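Local coordinates for protein Ves (Pseudomonas fluorescens, PDB 5FCC), which belongs to the HutD family of two-cupin proteins and probably takes part in controlling histidine utilisation, although its exact molecular role is not settled, at residues G65-I70 / A97-S102; E43-R48 / N117-P122; V13-D18 / L157-G162; M22-G27 / A52-S57. All coordinates share one frame; numbering follows the deposited sequence.

Interaction 1: G65-I70 / A97-S102; sequences GYQRVI and AFRGDS. With NA (sodium ion), chain G; EDO (1,2-ethanediol), chain C.
The carbonyl oxygen R68 O is gripped from opposite faces of its plane: F98 N donates to it at 2.9 Å from across the contact, and Q67 NE2, the side-chain amide next door in the chain, at 3.2 Å. This double grip sits in an antiparallel strand pair where 96-99 forms the margin of the six-stranded sheet in the N-terminal cupin half. R68 N returns a bond to F98 O at 2.8 Å, so R68 and F98 form a hydrogen-bonded pair flanked by the non-hydrogen-bonded pairs Q67-R99 and V69-A97. Q67 can serve R68 O because its chain bends about the CB-CG bond (chi2 70°), folding the amide back over the strand. At R99 the chain enters a type I turn that runs to S102, and G100 N still reaches Y66 O. Glycine suits position 100, since a beta carbon would collide with that oxygen.

On the face carrying R68 and F98, the two side chains run side by side. R68 CB stands over the phenyl ring in a CH-pi contact, 4.0 Å from its centroid, while I70 CG1 meets the ring edge at CE1. The arginine's guanidinium is inclined 48° to the ring, and its NH2 donates to an ethanediol. Y66 turns away toward a sodium ion, which its OH binds at 2.4 Å; E43 O is another ligand.

Interaction 2: E43-R48 / N117-P122; sequences EGFGWR and NLIYSP. With NA (sodium ion), chain G.
Three main-chain hydrogen bonds join G46-R48 to I119-S121. S121 N donates to G46 O at 2.8 Å, and R48 and I119 exchange a reciprocal pair, R48 N to I119 O at 2.9 Å and I119 N to R48 O at 3.1 Å. W47 and Y120 form the neighbouring non-hydrogen-bonded pair, whose CB atoms touch before the two rings diverge.

Apolar packing centres on I119 CG2. This methyl meets R48 CB at 3.5 Å and F45 CE1 at 3.6 Å, the F45 and I119 side chains crossing at about a right angle. Branching at the beta carbon suits isoleucine to this place, for CG2 can touch both partners while CG1 lies anti to the backbone N (chi1 -174°). The F45 ring is clasped between R48 CB on one face and water 4 on the other. Arginine offers its aliphatic base here, then extends to a salt bridge with E33.

The sodium ion sits beside the loop that leads into strand 47-54. E43 O binds it at 2.3 Å, and two of its waters donate back to the loop, to E43 OE1 and F45 O. F45 N bonds to D18 of the second subunit. Strands 47-54 and 113-120 pair in the middle of the six-stranded antiparallel sheet of the N-terminal cupin, as expected of this jelly-roll fold.

Interaction 3: V13-D18 / L157-G162; sequences VWRAVD and LGEKLG
R15 NH1 donates to K160 O at 2.9 Å in a bond that is almost perfectly straight (176°) and lies in both the guanidinium plane and the carbonyl plane. The arginine attains this with CG beside the backbone N (chi1 -59°) and a single bend in the chain, at chi2 (-60°), after which it runs straight to the guanidinium. The same turn brings the flat group against V13, whose CG1 methyl stands over its centre. NH1 also forms a salt bridge with D165, so one nitrogen ties the loop to two partners, while NH2 reaches water 6 at 2.9 Å. That water donates to E159 OE1 at 2.8 Å and accepts from K160 N, linking two groups whose charged atoms stay apart.

V13 supplies the apolar half by dividing its two methyls between neighbours. CG1 touches L161 CD2 at 3.8 Å; CG2 lies against E159 CG at 3.7 Å. Glutamate fits because it has both methylenes for the valine and a carboxylate for the water; the bend at chi2 lets it present both. A leucine in place of R15 would probably leave K160 O and D165 without their shared donor and cost water 6 its arginine donor, breaking the water-mediated link from this loop to E159.

V13 belongs to an edge strand of the five-stranded sheet, and 159-161 is an edge strand of a four-stranded one. Two sheet margins brought together by side chains in this way fit the layered beta architecture of the second, C-terminal cupin, into which the N-terminal strand 10-14 is built.

Interaction 4: M22-G27 / A52-S57; sequences MPWKNG and ADIGES
W24 lays its indole against the end of strand 47-54, and each of three successive residues there meets it from a different direction. D53 O lies over one face of the ring, toward the rim and 3.9 Å from CZ2. A52 CB comes at the edge, in the ring plane, 4.0 Å from the same CZ2. I54 crosses the indole obliquely, its CG1 methylene 4.1 Å from CH2. With CG beside the backbone N (chi1 -66°) and chi2 close to zero (-1°), the six-membered ring is carried away from the tryptophan's own backbone and out to all three.

A large flat side chain suits this place because it can span the gap between a loop and a strand, while small A52 allows its edge to come close. The indole NE1 is satisfied by T31 OG1, which helps fix the ring's rotation. An alanine in place of W24 would probably uncover A52 and I54 and deprive T31 of its indole donor.

The loop is shaped by a type I turn from W24 to G27, closed by G27 N donating to W24 O at 3.1 Å. N26 OD1 lies in the indole plane and accepts from G28 N. G27 has a positive phi (79°), a conformation glycine adopts easily. Here the beta-hairpin connection between antiparallel strands 21-23 and 29-36 folds over the next strand along, at one margin of the N-terminal cupin sheet.

Interactions 1, 2 and 4 all belong to the six-stranded sheet of the N-terminal cupin. Interaction 2 is the buried one, joining interior strands; interaction 1 adds the outer strand 96-99, and Q67 N probably bonds to Y120 O between them. Both contacts also contribute ligands to one sodium ion. Interaction 4 shares strand 47-54 with interaction 2, but makes its contact by indole packing instead of backbone pairing. Interaction 3 is a surface contact in the other cupin half, about 27 Å from interaction 1 between centres, and relies on an arginine, a bridging water and the methyls of one valine. Main-chain bonds thus dominate within the sheet, side chains where separate elements meet.

Interaction 1: G65-I70 / A97-S102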
loop_
_atom_site.group_PDB
_atom_site.type_symbol
_atom_site.label_atom_id
_atom_site.label_comp_id
_atom_site.label_asym_id
_atom_site.label_seq_id
_atom_site.Cartn_x
_atom_site.Cartn_y
_atom_site.Cartn_z
ATOM N N GLY A 65 12.768 15.152 -3.016
ATOM C CA GLY A 65 12.097 15.337 -4.286
ATOM C C GLY A 65 10.583 15.201 -4.240
ATOM O O GLY A 65 9.956 15.133 -5.300
ATOM N N TYR A 66 9.972 15.144 -3.052
ATOM C CA TYR A 66 8.520 15.102 -2.919
ATOM C C TYR A 66 8.027 16.301 -2.126
ATOM O O TYR A 66 8.658 16.716 -1.157
ATOM C CB TYR A 66 8.049 13.815 -2.227
ATOM C CG TYR A 66 8.154 12.646 -3.171
ATOM C CD1 TYR A 66 9.376 12.025 -3.376
ATOM C CD2 TYR A 66 7.053 12.210 -3.896
ATOM C CE1 TYR A 66 9.516 10.983 -4.271
ATOM C CE2 TYR A 66 7.170 11.152 -4.797
ATOM C CZ TYR A 66 8.411 10.546 -4.973
ATOM O OH TYR A 66 8.546 9.518 -5.866
ATOM N N GLN A 67 6.860 16.792 -2.510
ATOM C CA GLN A 67 6.177 17.866 -1.816
ATOM C C GLN A 67 5.051 17.269 -0.973
ATOM O O GLN A 67 4.285 16.432 -1.455
ATOM C CB GLN A 67 5.624 18.873 -2.828
ATOM C CG GLN A 67 4.777 19.978 -2.197
ATOM C CD GLN A 67 5.622 20.940 -1.370
ATOM O OE1 GLN A 67 6.650 21.393 -1.833
ATOM N NE2 GLN A 67 5.212 21.202 -0.126
ATOM N N ARG A 68 4.943 17.697 0.274
ATOM C CA ARG A 68 3.895 17.190 1.143
ATOM C C ARG A 68 2.896 18.275 1.509
ATOM O O ARG A 68 3.245 19.452 1.650
ATOM C CB ARG A 68 4.488 16.571 2.403
ATOM C CG ARG A 68 5.543 15.496 2.072
ATOM C CD ARG A 68 6.031 14.802 3.311
ATOM N NE ARG A 68 4.943 14.107 4.004
ATOM C CZ ARG A 68 5.094 13.397 5.122
ATOM N NH1 ARG A 68 6.286 13.300 5.690
ATOM N NH2 ARG A 68 4.040 12.794 5.682
ATOM N N VAL A 69 1.645 17.867 1.661
ATOM C CA VAL A 69 0.599 18.720 2.192
ATOM C C VAL A 69 -0.173 17.860 3.164
ATOM O O VAL A 69 -0.808 16.883 2.757
ATOM C CB VAL A 69 -0.320 19.278 1.109
ATOM C CG1 VAL A 69 -1.301 20.241 1.746
ATOM C CG2 VAL A 69 0.497 19.963 0.024
ATOM N N ILE A 70 -0.119 18.202 4.438
ATOM C CA ILE A 70 -0.807 17.415 5.440
ATOM C C ILE A 70 -1.822 18.286 6.147
ATOM O O ILE A 70 -1.690 19.518 6.239
ATOM C CB ILE A 70 0.186 16.794 6.441
ATOM C CG1 ILE A 70 0.839 17.906 7.261
ATOM C CG2 ILE A 70 1.244 16.030 5.653
ATOM C CD1 ILE A 70 1.600 17.415 8.485
ATOM N N ALA A 97 1.855 22.764 4.042
ATOM C CA ALA A 97 2.748 22.285 2.994
ATOM C C ALA A 97 4.197 22.363 3.442
ATOM O O ALA A 97 4.601 23.326 4.111
ATOM C CB ALA A 97 2.593 23.108 1.711
ATOM N N PHE A 98 4.978 21.352 3.059
ATOM C CA PHE A 98 6.405 21.362 3.306
ATOM C C PHE A 98 7.076 20.372 2.375
ATOM O O PHE A 98 6.441 19.441 1.865
ATOM C CB PHE A 98 6.738 21.021 4.748
ATOM C CG PHE A 98 6.238 19.678 5.192
ATOM C CD1 PHE A 98 4.916 19.510 5.586
ATOM C CD2 PHE A 98 7.104 18.600 5.276
ATOM C CE1 PHE A 98 4.469 18.282 6.046
ATOM C CE2 PHE A 98 6.664 17.366 5.719
ATOM C CZ PHE A 98 5.340 17.207 6.102
ATOM N N ARG A 99 8.369 20.611 2.157
ATOM C CA ARG A 99 9.179 19.765 1.297
ATOM C C ARG A 99 9.458 18.450 1.994
ATOM O O ARG A 99 9.700 18.410 3.213
ATOM C CB ARG A 99 10.512 20.430 0.972
ATOM C CG ARG A 99 10.463 21.698 0.154
ATOM C CD ARG A 99 11.821 22.421 0.301
ATOM N NE ARG A 99 12.428 22.792 -0.979
ATOM C CZ ARG A 99 13.128 21.965 -1.756
ATOM N NH1 ARG A 99 13.313 20.703 -1.393
ATOM N NH2 ARG A 99 13.641 22.400 -2.902
ATOM N N GLY A 100 9.414 17.366 1.214
ATOM C CA GLY A 100 9.754 16.057 1.745
ATOM C C GLY A 100 11.172 15.971 2.271
ATOM O O GLY A 100 11.439 15.161 3.160
ATOM N N ASP A 101 12.085 16.812 1.766
ATOM C CA ASP A 101 13.472 16.719 2.204
ATOM C C ASP A 101 13.726 17.430 3.530
ATOM O O ASP A 101 14.775 17.200 4.144
ATOM C CB ASP A 101 14.430 17.239 1.115
ATOM C CG ASP A 101 14.352 18.759 0.885
ATOM O OD1 ASP A 101 13.810 19.521 1.722
ATOM O OD2 ASP A 101 14.886 19.197 -0.159
ATOM N N SER A 102 12.798 18.278 3.982
ATOM C CA SER A 102 12.968 18.977 5.249
ATOM C C SER A 102 12.861 17.995 6.405
ATOM O O SER A 102 12.041 17.075 6.379
ATOM C CB SER A 102 11.916 20.079 5.412
ATOM O OG SER A 102 11.974 21.012 4.351
HETATM NA NA NA G . 10.155 7.725 -5.553
HETATM C C1 EDO C . 2.772 12.315 9.417
HETATM O O1 EDO C . 2.748 11.495 8.251
HETATM C C2 EDO C . 2.231 13.707 9.057
HETATM O O2 EDO C . 0.902 13.556 8.556
HETATM O O HOH W 1 12.106 17.645 -1.265
HETATM O O HOH W 2 11.098 8.324 -3.362
HETATM O O HOH W 3 11.102 5.715 -4.357
HETATM O O HOH W 4 8.060 7.134 -4.329
HETATM O O HOH W 5 11.806 8.993 -6.613
#

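Interaction 2: E43-R48 / N117-P122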
loop_
_atom_site.group_PDB
_atom_site.type_symbol
_atom_site.label_atom_id
_atom_site.label_comp_id
_atom_site.label_asym_id
_atom_site.label_seq_id
_atom_site.Cartn_x
_atom_site.Cartn_y
_atom_site.Cartn_z
ATOM N N GLU A 43 11.071 4.939 -10.102
ATOM C CA GLU A 43 10.862 6.129 -9.279
ATOM C C GLU A 43 9.686 5.998 -8.319
ATOM O O GLU A 43 9.387 6.955 -7.592
ATOM C CB GLU A 43 10.715 7.374 -10.165
ATOM C CG GLU A 43 12.016 7.734 -10.933
ATOM C CD GLU A 43 13.231 7.998 -9.996
ATOM O OE1 GLU A 43 13.036 8.415 -8.830
ATOM O OE2 GLU A 43 14.391 7.797 -10.430
ATOM N N GLY A 44 9.048 4.826 -8.259
ATOM C CA GLY A 44 8.039 4.586 -7.253
ATOM C C GLY A 44 6.827 5.456 -7.534
ATOM O O GLY A 44 6.670 6.005 -8.615
ATOM N N PHE A 45 5.959 5.581 -6.544
ATOM C CA PHE A 45 4.772 6.394 -6.763
ATOM C C PHE A 45 5.153 7.858 -6.986
ATOM O O PHE A 45 6.129 8.356 -6.424
ATOM C CB PHE A 45 3.781 6.258 -5.608
ATOM C CG PHE A 45 4.269 6.747 -4.269
ATOM C CD1 PHE A 45 4.284 8.120 -3.958
ATOM C CD2 PHE A 45 4.590 5.837 -3.263
ATOM C CE1 PHE A 45 4.691 8.562 -2.715
ATOM C CE2 PHE A 45 4.981 6.280 -1.991
ATOM C CZ PHE A 45 5.034 7.654 -1.717
ATOM N N GLY A 46 4.406 8.512 -7.861
ATOM C CA GLY A 46 4.542 9.933 -8.106
ATOM C C GLY A 46 3.682 10.748 -7.157
ATOM O O GLY A 46 3.979 11.911 -6.891
ATOM N N TRP A 47 2.605 10.155 -6.651
ATOM C CA TRP A 47 1.821 10.784 -5.607
ATOM C C TRP A 47 1.148 9.702 -4.785
ATOM O O TRP A 47 0.990 8.558 -5.237
ATOM C CB TRP A 47 0.782 11.741 -6.186
ATOM C CG TRP A 47 -0.166 11.145 -7.175
ATOM C CD1 TRP A 47 -0.101 11.224 -8.547
ATOM C CD2 TRP A 47 -1.355 10.407 -6.873
ATOM N NE1 TRP A 47 -1.198 10.592 -9.116
ATOM C CE2 TRP A 47 -1.973 10.075 -8.107
ATOM C CE3 TRP A 47 -1.971 10.024 -5.690
ATOM C CZ2 TRP A 47 -3.147 9.337 -8.171
ATOM C CZ3 TRP A 47 -3.139 9.295 -5.756
ATOM C CH2 TRP A 47 -3.726 8.973 -6.978
ATOM N N ARG A 48 0.701 10.098 -3.595
ATOM C CA ARG A 48 0.047 9.187 -2.670
ATOM C C ARG A 48 -0.900 9.963 -1.755
ATOM O O ARG A 48 -0.589 11.068 -1.322
ATOM C CB ARG A 48 1.106 8.433 -1.859
ATOM C CG ARG A 48 0.530 7.429 -0.903
ATOM C CD ARG A 48 1.598 6.976 0.054
ATOM N NE ARG A 48 1.059 5.917 0.891
ATOM C CZ ARG A 48 1.648 5.495 1.998
ATOM N NH1 ARG A 48 2.788 6.064 2.381
ATOM N NH2 ARG A 48 1.094 4.510 2.708
ATOM N N ASN A 117 -2.821 12.998 4.424
ATOM C CA ASN A 117 -1.510 13.218 3.824
ATOM C C ASN A 117 -1.619 13.179 2.309
ATOM O O ASN A 117 -2.015 12.154 1.731
ATOM C CB ASN A 117 -0.487 12.152 4.241
ATOM C CG ASN A 117 0.075 12.371 5.631
ATOM O OD1 ASN A 117 -0.369 13.247 6.371
ATOM N ND2 ASN A 117 1.020 11.517 6.018
ATOM N N LEU A 118 -1.212 14.269 1.669
ATOM C CA LEU A 118 -0.908 14.275 0.248
ATOM C C LEU A 118 0.597 14.375 0.111
ATOM O O LEU A 118 1.232 15.173 0.808
ATOM C CB LEU A 118 -1.550 15.445 -0.495
ATOM C CG LEU A 118 -0.976 15.701 -1.884
ATOM C CD1 LEU A 118 -1.249 14.489 -2.858
ATOM C CD2 LEU A 118 -1.518 17.004 -2.436
ATOM N N ILE A 119 1.159 13.577 -0.787
ATOM C CA ILE A 119 2.551 13.704 -1.166
ATOM C C ILE A 119 2.600 13.584 -2.671
ATOM O O ILE A 119 1.873 12.771 -3.251
ATOM C CB ILE A 119 3.440 12.652 -0.455
ATOM C CG1 ILE A 119 4.915 12.912 -0.763
ATOM C CG2 ILE A 119 3.037 11.205 -0.840
ATOM C CD1 ILE A 119 5.884 12.197 0.140
ATOM N N TYR A 120 3.436 14.399 -3.321
ATOM C CA TYR A 120 3.612 14.210 -4.750
ATOM C C TYR A 120 4.994 14.694 -5.151
ATOM O O TYR A 120 5.651 15.471 -4.445
ATOM C CB TYR A 120 2.529 14.922 -5.568
ATOM C CG TYR A 120 2.667 16.427 -5.439
ATOM C CD1 TYR A 120 2.147 17.097 -4.339
ATOM C CD2 TYR A 120 3.365 17.163 -6.390
ATOM C CE1 TYR A 120 2.315 18.472 -4.191
ATOM C CE2 TYR A 120 3.529 18.531 -6.253
ATOM C CZ TYR A 120 2.988 19.175 -5.163
ATOM O OH TYR A 120 3.173 20.525 -5.056
ATOM N N SER A 121 5.421 14.200 -6.302
ATOM C CA SER A 121 6.694 14.564 -6.883
ATOM C C SER A 121 6.454 15.780 -7.752
ATOM O O SER A 121 5.750 15.668 -8.762
ATOM C CB SER A 121 7.237 13.404 -7.724
ATOM O OG SER A 121 8.262 13.868 -8.580
ATOM N N PRO A 122 6.982 16.965 -7.404
ATOM C CA PRO A 122 6.765 18.128 -8.280
ATOM C C PRO A 122 7.339 17.936 -9.671
ATOM O O PRO A 122 6.802 18.479 -10.647
ATOM C CB PRO A 122 7.453 19.280 -7.526
ATOM C CG PRO A 122 7.425 18.884 -6.091
ATOM C CD PRO A 122 7.606 17.349 -6.125
HETATM NA NA NA G . 10.155 7.725 -5.553
HETATM O O HOH W 5 11.806 8.993 -6.613
HETATM O O HOH W 4 8.060 7.134 -4.329
HETATM O O HOH W 2 11.098 8.324 -3.362
HETATM O O HOH W 3 11.102 5.715 -4.357
#

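Interaction 3: V13-D18 / L157-G162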
loop_
_atom_site.group_PDB
_atom_site.type_symbol
_atom_site.label_atom_id
_atom_site.label_comp_id
_atom_site.label_asym_id
_atom_site.label_seq_id
_atom_site.Cartn_x
_atom_site.Cartn_y
_atom_site.Cartn_z
ATOM N N VAL A 13 -14.118 4.485 -6.000
ATOM C CA VAL A 13 -14.511 5.039 -4.699
ATOM C C VAL A 13 -13.850 4.185 -3.629
ATOM O O VAL A 13 -14.278 3.051 -3.375
ATOM C CB VAL A 13 -16.017 5.082 -4.485
ATOM C CG1 VAL A 13 -16.312 5.639 -3.081
ATOM C CG2 VAL A 13 -16.699 5.909 -5.518
ATOM N N TRP A 14 -12.809 4.711 -3.005
ATOM C CA TRP A 14 -12.190 4.024 -1.885
ATOM C C TRP A 14 -13.024 4.256 -0.629
ATOM O O TRP A 14 -13.394 5.390 -0.321
ATOM C CB TRP A 14 -10.749 4.494 -1.715
ATOM C CG TRP A 14 -10.056 4.508 -3.040
ATOM C CD1 TRP A 14 -9.889 5.583 -3.878
ATOM C CD2 TRP A 14 -9.473 3.385 -3.704
ATOM N NE1 TRP A 14 -9.228 5.190 -5.018
ATOM C CE2 TRP A 14 -8.960 3.847 -4.929
ATOM C CE3 TRP A 14 -9.317 2.030 -3.373
ATOM C CZ2 TRP A 14 -8.350 2.998 -5.834
ATOM C CZ3 TRP A 14 -8.674 1.190 -4.269
ATOM C CH2 TRP A 14 -8.192 1.674 -5.477
ATOM N N ARG A 15 -13.382 3.167 0.055
ATOM C CA ARG A 15 -14.127 3.238 1.304
ATOM C C ARG A 15 -13.141 3.140 2.445
ATOM O O ARG A 15 -12.267 2.273 2.440
ATOM C CB ARG A 15 -15.164 2.112 1.417
ATOM C CG ARG A 15 -16.194 2.103 0.303
ATOM C CD ARG A 15 -16.974 3.376 0.269
ATOM N NE ARG A 15 -17.908 3.431 -0.849
ATOM C CZ ARG A 15 -18.773 4.420 -1.048
ATOM N NH1 ARG A 15 -18.829 5.446 -0.197
ATOM N NH2 ARG A 15 -19.587 4.393 -2.088
ATOM N N ALA A 16 -13.275 4.047 3.419
ATOM C CA ALA A 16 -12.352 4.071 4.552
ATOM C C ALA A 16 -12.304 2.739 5.311
ATOM O O ALA A 16 -11.300 2.440 5.972
ATOM C CB ALA A 16 -12.747 5.190 5.510
ATOM N N VAL A 17 -13.384 1.948 5.279
ATOM C CA VAL A 17 -13.370 0.692 6.033
ATOM C C VAL A 17 -12.342 -0.278 5.467
ATOM O O VAL A 17 -11.827 -1.127 6.204
ATOM C CB VAL A 17 -14.777 0.052 6.083
ATOM C CG1 VAL A 17 -15.719 0.946 6.856
ATOM C CG2 VAL A 17 -15.323 -0.185 4.680
ATOM N N ASP A 18 -12.002 -0.128 4.185
ATOM C CA ASP A 18 -11.036 -0.955 3.477
ATOM C C ASP A 18 -9.648 -0.349 3.444
ATOM O O ASP A 18 -8.806 -0.835 2.681
ATOM C CB ASP A 18 -11.470 -1.194 2.026
ATOM C CG ASP A 18 -12.878 -1.764 1.909
ATOM O OD1 ASP A 18 -13.319 -2.490 2.821
ATOM O OD2 ASP A 18 -13.546 -1.462 0.897
ATOM N N LEU A 157 -20.355 13.404 -8.226
ATOM C CA LEU A 157 -20.388 12.520 -9.381
ATOM C C LEU A 157 -21.303 11.329 -9.108
ATOM O O LEU A 157 -20.940 10.169 -9.317
ATOM C CB LEU A 157 -18.979 12.059 -9.745
ATOM C CG LEU A 157 -18.054 13.123 -10.313
ATOM C CD1 LEU A 157 -16.624 12.763 -10.071
ATOM C CD2 LEU A 157 -18.323 13.260 -11.805
ATOM N N GLY A 158 -22.480 11.623 -8.562
ATOM C CA GLY A 158 -23.449 10.593 -8.252
ATOM C C GLY A 158 -23.049 9.591 -7.187
ATOM O O GLY A 158 -23.859 8.710 -6.859
ATOM N N GLU A 159 -21.836 9.675 -6.642
ATOM C CA GLU A 159 -21.459 8.839 -5.513
ATOM C C GLU A 159 -21.758 9.570 -4.209
ATOM O O GLU A 159 -22.043 10.771 -4.187
ATOM C CB GLU A 159 -19.987 8.448 -5.583
ATOM C CG GLU A 159 -19.578 7.764 -6.890
ATOM C CD GLU A 159 -20.196 6.376 -7.063
ATOM O OE1 GLU A 159 -20.612 5.775 -6.041
ATOM O OE2 GLU A 159 -20.254 5.891 -8.222
ATOM N N LYS A 160 -21.741 8.815 -3.120
ATOM C CA LYS A 160 -21.941 9.361 -1.782
ATOM C C LYS A 160 -20.775 8.860 -0.955
ATOM O O LYS A 160 -20.634 7.650 -0.741
ATOM C CB LYS A 160 -23.274 8.935 -1.155
ATOM C CG LYS A 160 -24.510 9.629 -1.719
ATOM C CD LYS A 160 -25.702 9.454 -0.777
ATOM C CE LYS A 160 -26.933 10.244 -1.231
ATOM N NZ LYS A 160 -27.656 9.568 -2.343
ATOM N N LEU A 161 -19.917 9.784 -0.539
ATOM C CA LEU A 161 -18.750 9.438 0.240
ATOM C C LEU A 161 -19.127 9.600 1.685
ATOM O O LEU A 161 -19.700 10.624 2.061
ATOM C CB LEU A 161 -17.563 10.343 -0.089
ATOM C CG LEU A 161 -17.369 10.537 -1.580
ATOM C CD1 LEU A 161 -16.166 11.523 -1.825
ATOM C CD2 LEU A 161 -17.120 9.201 -2.204
ATOM N N GLY A 162 -18.826 8.583 2.483
ATOM C CA GLY A 162 -18.934 8.681 3.918
ATOM C C GLY A 162 -17.621 9.146 4.514
ATOM O O GLY A 162 -16.694 9.554 3.812
HETATM O O HOH W 6 -21.584 6.016 -3.431
#

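Interaction 4: M22-G27 / A52-S57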
loop_
_atom_site.group_PDB
_atom_site.type_symbol
_atom_site.label_atom_id
_atom_site.label_comp_id
_atom_site.label_asym_id
_atom_site.label_seq_id
_atom_site.Cartn_x
_atom_site.Cartn_y
_atom_site.Cartn_z
ATOM N N MET A 22 -0.790 0.196 7.867
ATOM C CA MET A 22 0.551 -0.323 8.115
ATOM C C MET A 22 1.162 0.423 9.278
ATOM O O MET A 22 1.195 1.666 9.273
ATOM C CB MET A 22 1.443 -0.174 6.876
ATOM C CG MET A 22 0.867 -0.768 5.595
ATOM S SD MET A 22 1.132 -2.542 5.439
ATOM C CE MET A 22 1.232 -2.731 3.646
ATOM N N PRO A 23 1.700 -0.261 10.286
ATOM C CA PRO A 23 2.361 0.438 11.390
ATOM C C PRO A 23 3.718 1.008 10.976
ATOM O O PRO A 23 4.405 0.484 10.090
ATOM C CB PRO A 23 2.513 -0.656 12.453
ATOM C CG PRO A 23 2.633 -1.913 11.650
ATOM C CD PRO A 23 1.755 -1.729 10.441
ATOM N N TRP A 24 4.104 2.100 11.637
ATOM C CA TRP A 24 5.381 2.743 11.345
ATOM C C TRP A 24 6.552 1.941 11.907
ATOM O O TRP A 24 6.427 1.215 12.899
ATOM C CB TRP A 24 5.436 4.144 11.937
ATOM C CG TRP A 24 4.498 5.094 11.334
ATOM C CD1 TRP A 24 3.623 4.863 10.313
ATOM C CD2 TRP A 24 4.326 6.455 11.716
ATOM N NE1 TRP A 24 2.916 6.003 10.033
ATOM C CE2 TRP A 24 3.330 6.998 10.883
ATOM C CE3 TRP A 24 4.924 7.272 12.679
ATOM C CZ2 TRP A 24 2.912 8.324 10.991
ATOM C CZ3 TRP A 24 4.512 8.592 12.780
ATOM C CH2 TRP A 24 3.518 9.103 11.939
ATOM N N LYS A 25 7.719 2.120 11.275
ATOM C CA LYS A 25 8.917 1.407 11.711
ATOM C C LYS A 25 9.237 1.716 13.172
ATOM O O LYS A 25 9.357 0.803 13.999
ATOM C CB LYS A 25 10.104 1.753 10.802
ATOM C CG LYS A 25 11.315 0.832 10.993
ATOM C CD LYS A 25 12.561 1.306 10.246
ATOM C CE LYS A 25 12.319 1.443 8.750
ATOM N NZ LYS A 25 13.599 1.558 7.961
ATOM N N ASN A 26 9.343 3.004 13.518
ATOM C CA ASN A 26 9.699 3.411 14.876
ATOM C C ASN A 26 8.564 3.233 15.886
ATOM O O ASN A 26 8.768 3.543 17.067
ATOM C CB ASN A 26 10.192 4.871 14.888
ATOM C CG ASN A 26 9.135 5.883 14.389
ATOM O OD1 ASN A 26 7.935 5.759 14.659
ATOM N ND2 ASN A 26 9.600 6.904 13.667
ATOM N N GLY A 27 7.390 2.751 15.462
ATOM C CA GLY A 27 6.241 2.594 16.336
ATOM C C GLY A 27 5.445 3.855 16.637
ATOM O O GLY A 27 4.437 3.771 17.355
ATOM N N ALA A 52 -2.439 9.398 8.126
ATOM C CA ALA A 52 -1.442 9.034 9.114
ATOM C C ALA A 52 -2.080 9.180 10.491
ATOM O O ALA A 52 -2.719 10.198 10.787
ATOM C CB ALA A 52 -0.169 9.858 8.980
ATOM N N ASP A 53 -1.993 8.114 11.275
ATOM C CA ASP A 53 -2.311 8.131 12.693
ATOM C C ASP A 53 -1.020 8.412 13.453
ATOM O O ASP A 53 -0.071 7.627 13.371
ATOM C CB ASP A 53 -2.896 6.788 13.134
ATOM C CG ASP A 53 -4.327 6.565 12.654
ATOM O OD1 ASP A 53 -4.600 6.649 11.430
ATOM O OD2 ASP A 53 -5.185 6.293 13.526
ATOM N N ILE A 54 -0.975 9.518 14.182
ATOM C CA ILE A 54 0.208 9.896 14.947
ATOM C C ILE A 54 -0.114 9.673 16.417
ATOM O O ILE A 54 -0.936 10.392 17.000
ATOM C CB ILE A 54 0.629 11.342 14.673
ATOM C CG1 ILE A 54 0.524 11.618 13.177
ATOM C CG2 ILE A 54 2.060 11.584 15.141
ATOM C CD1 ILE A 54 1.302 12.801 12.732
ATOM N N GLY A 55 0.523 8.667 17.015
ATOM C CA GLY A 55 0.224 8.295 18.384
ATOM C C GLY A 55 1.230 8.831 19.381
ATOM O O GLY A 55 0.974 8.851 20.586
ATOM N N GLU A 56 2.391 9.254 18.886
ATOM C CA GLU A 56 3.447 9.815 19.712
ATOM C C GLU A 56 4.110 10.946 18.953
ATOM O O GLU A 56 4.224 10.905 17.723
ATOM C CB GLU A 56 4.524 8.776 20.076
ATOM C CG GLU A 56 4.051 7.617 20.951
ATOM C CD GLU A 56 5.001 6.416 20.911
ATOM O OE1 GLU A 56 6.013 6.468 20.171
ATOM O OE2 GLU A 56 4.725 5.413 21.607
ATOM N N SER A 57 4.560 11.950 19.700
ATOM C CA SER A 57 5.449 12.951 19.138
ATOM C C SER A 57 6.676 12.269 18.549
ATOM O O SER A 57 7.035 11.154 18.931
ATOM C CB SER A 57 5.867 13.952 20.214
ATOM O OG SER A 57 4.734 14.390 20.954
#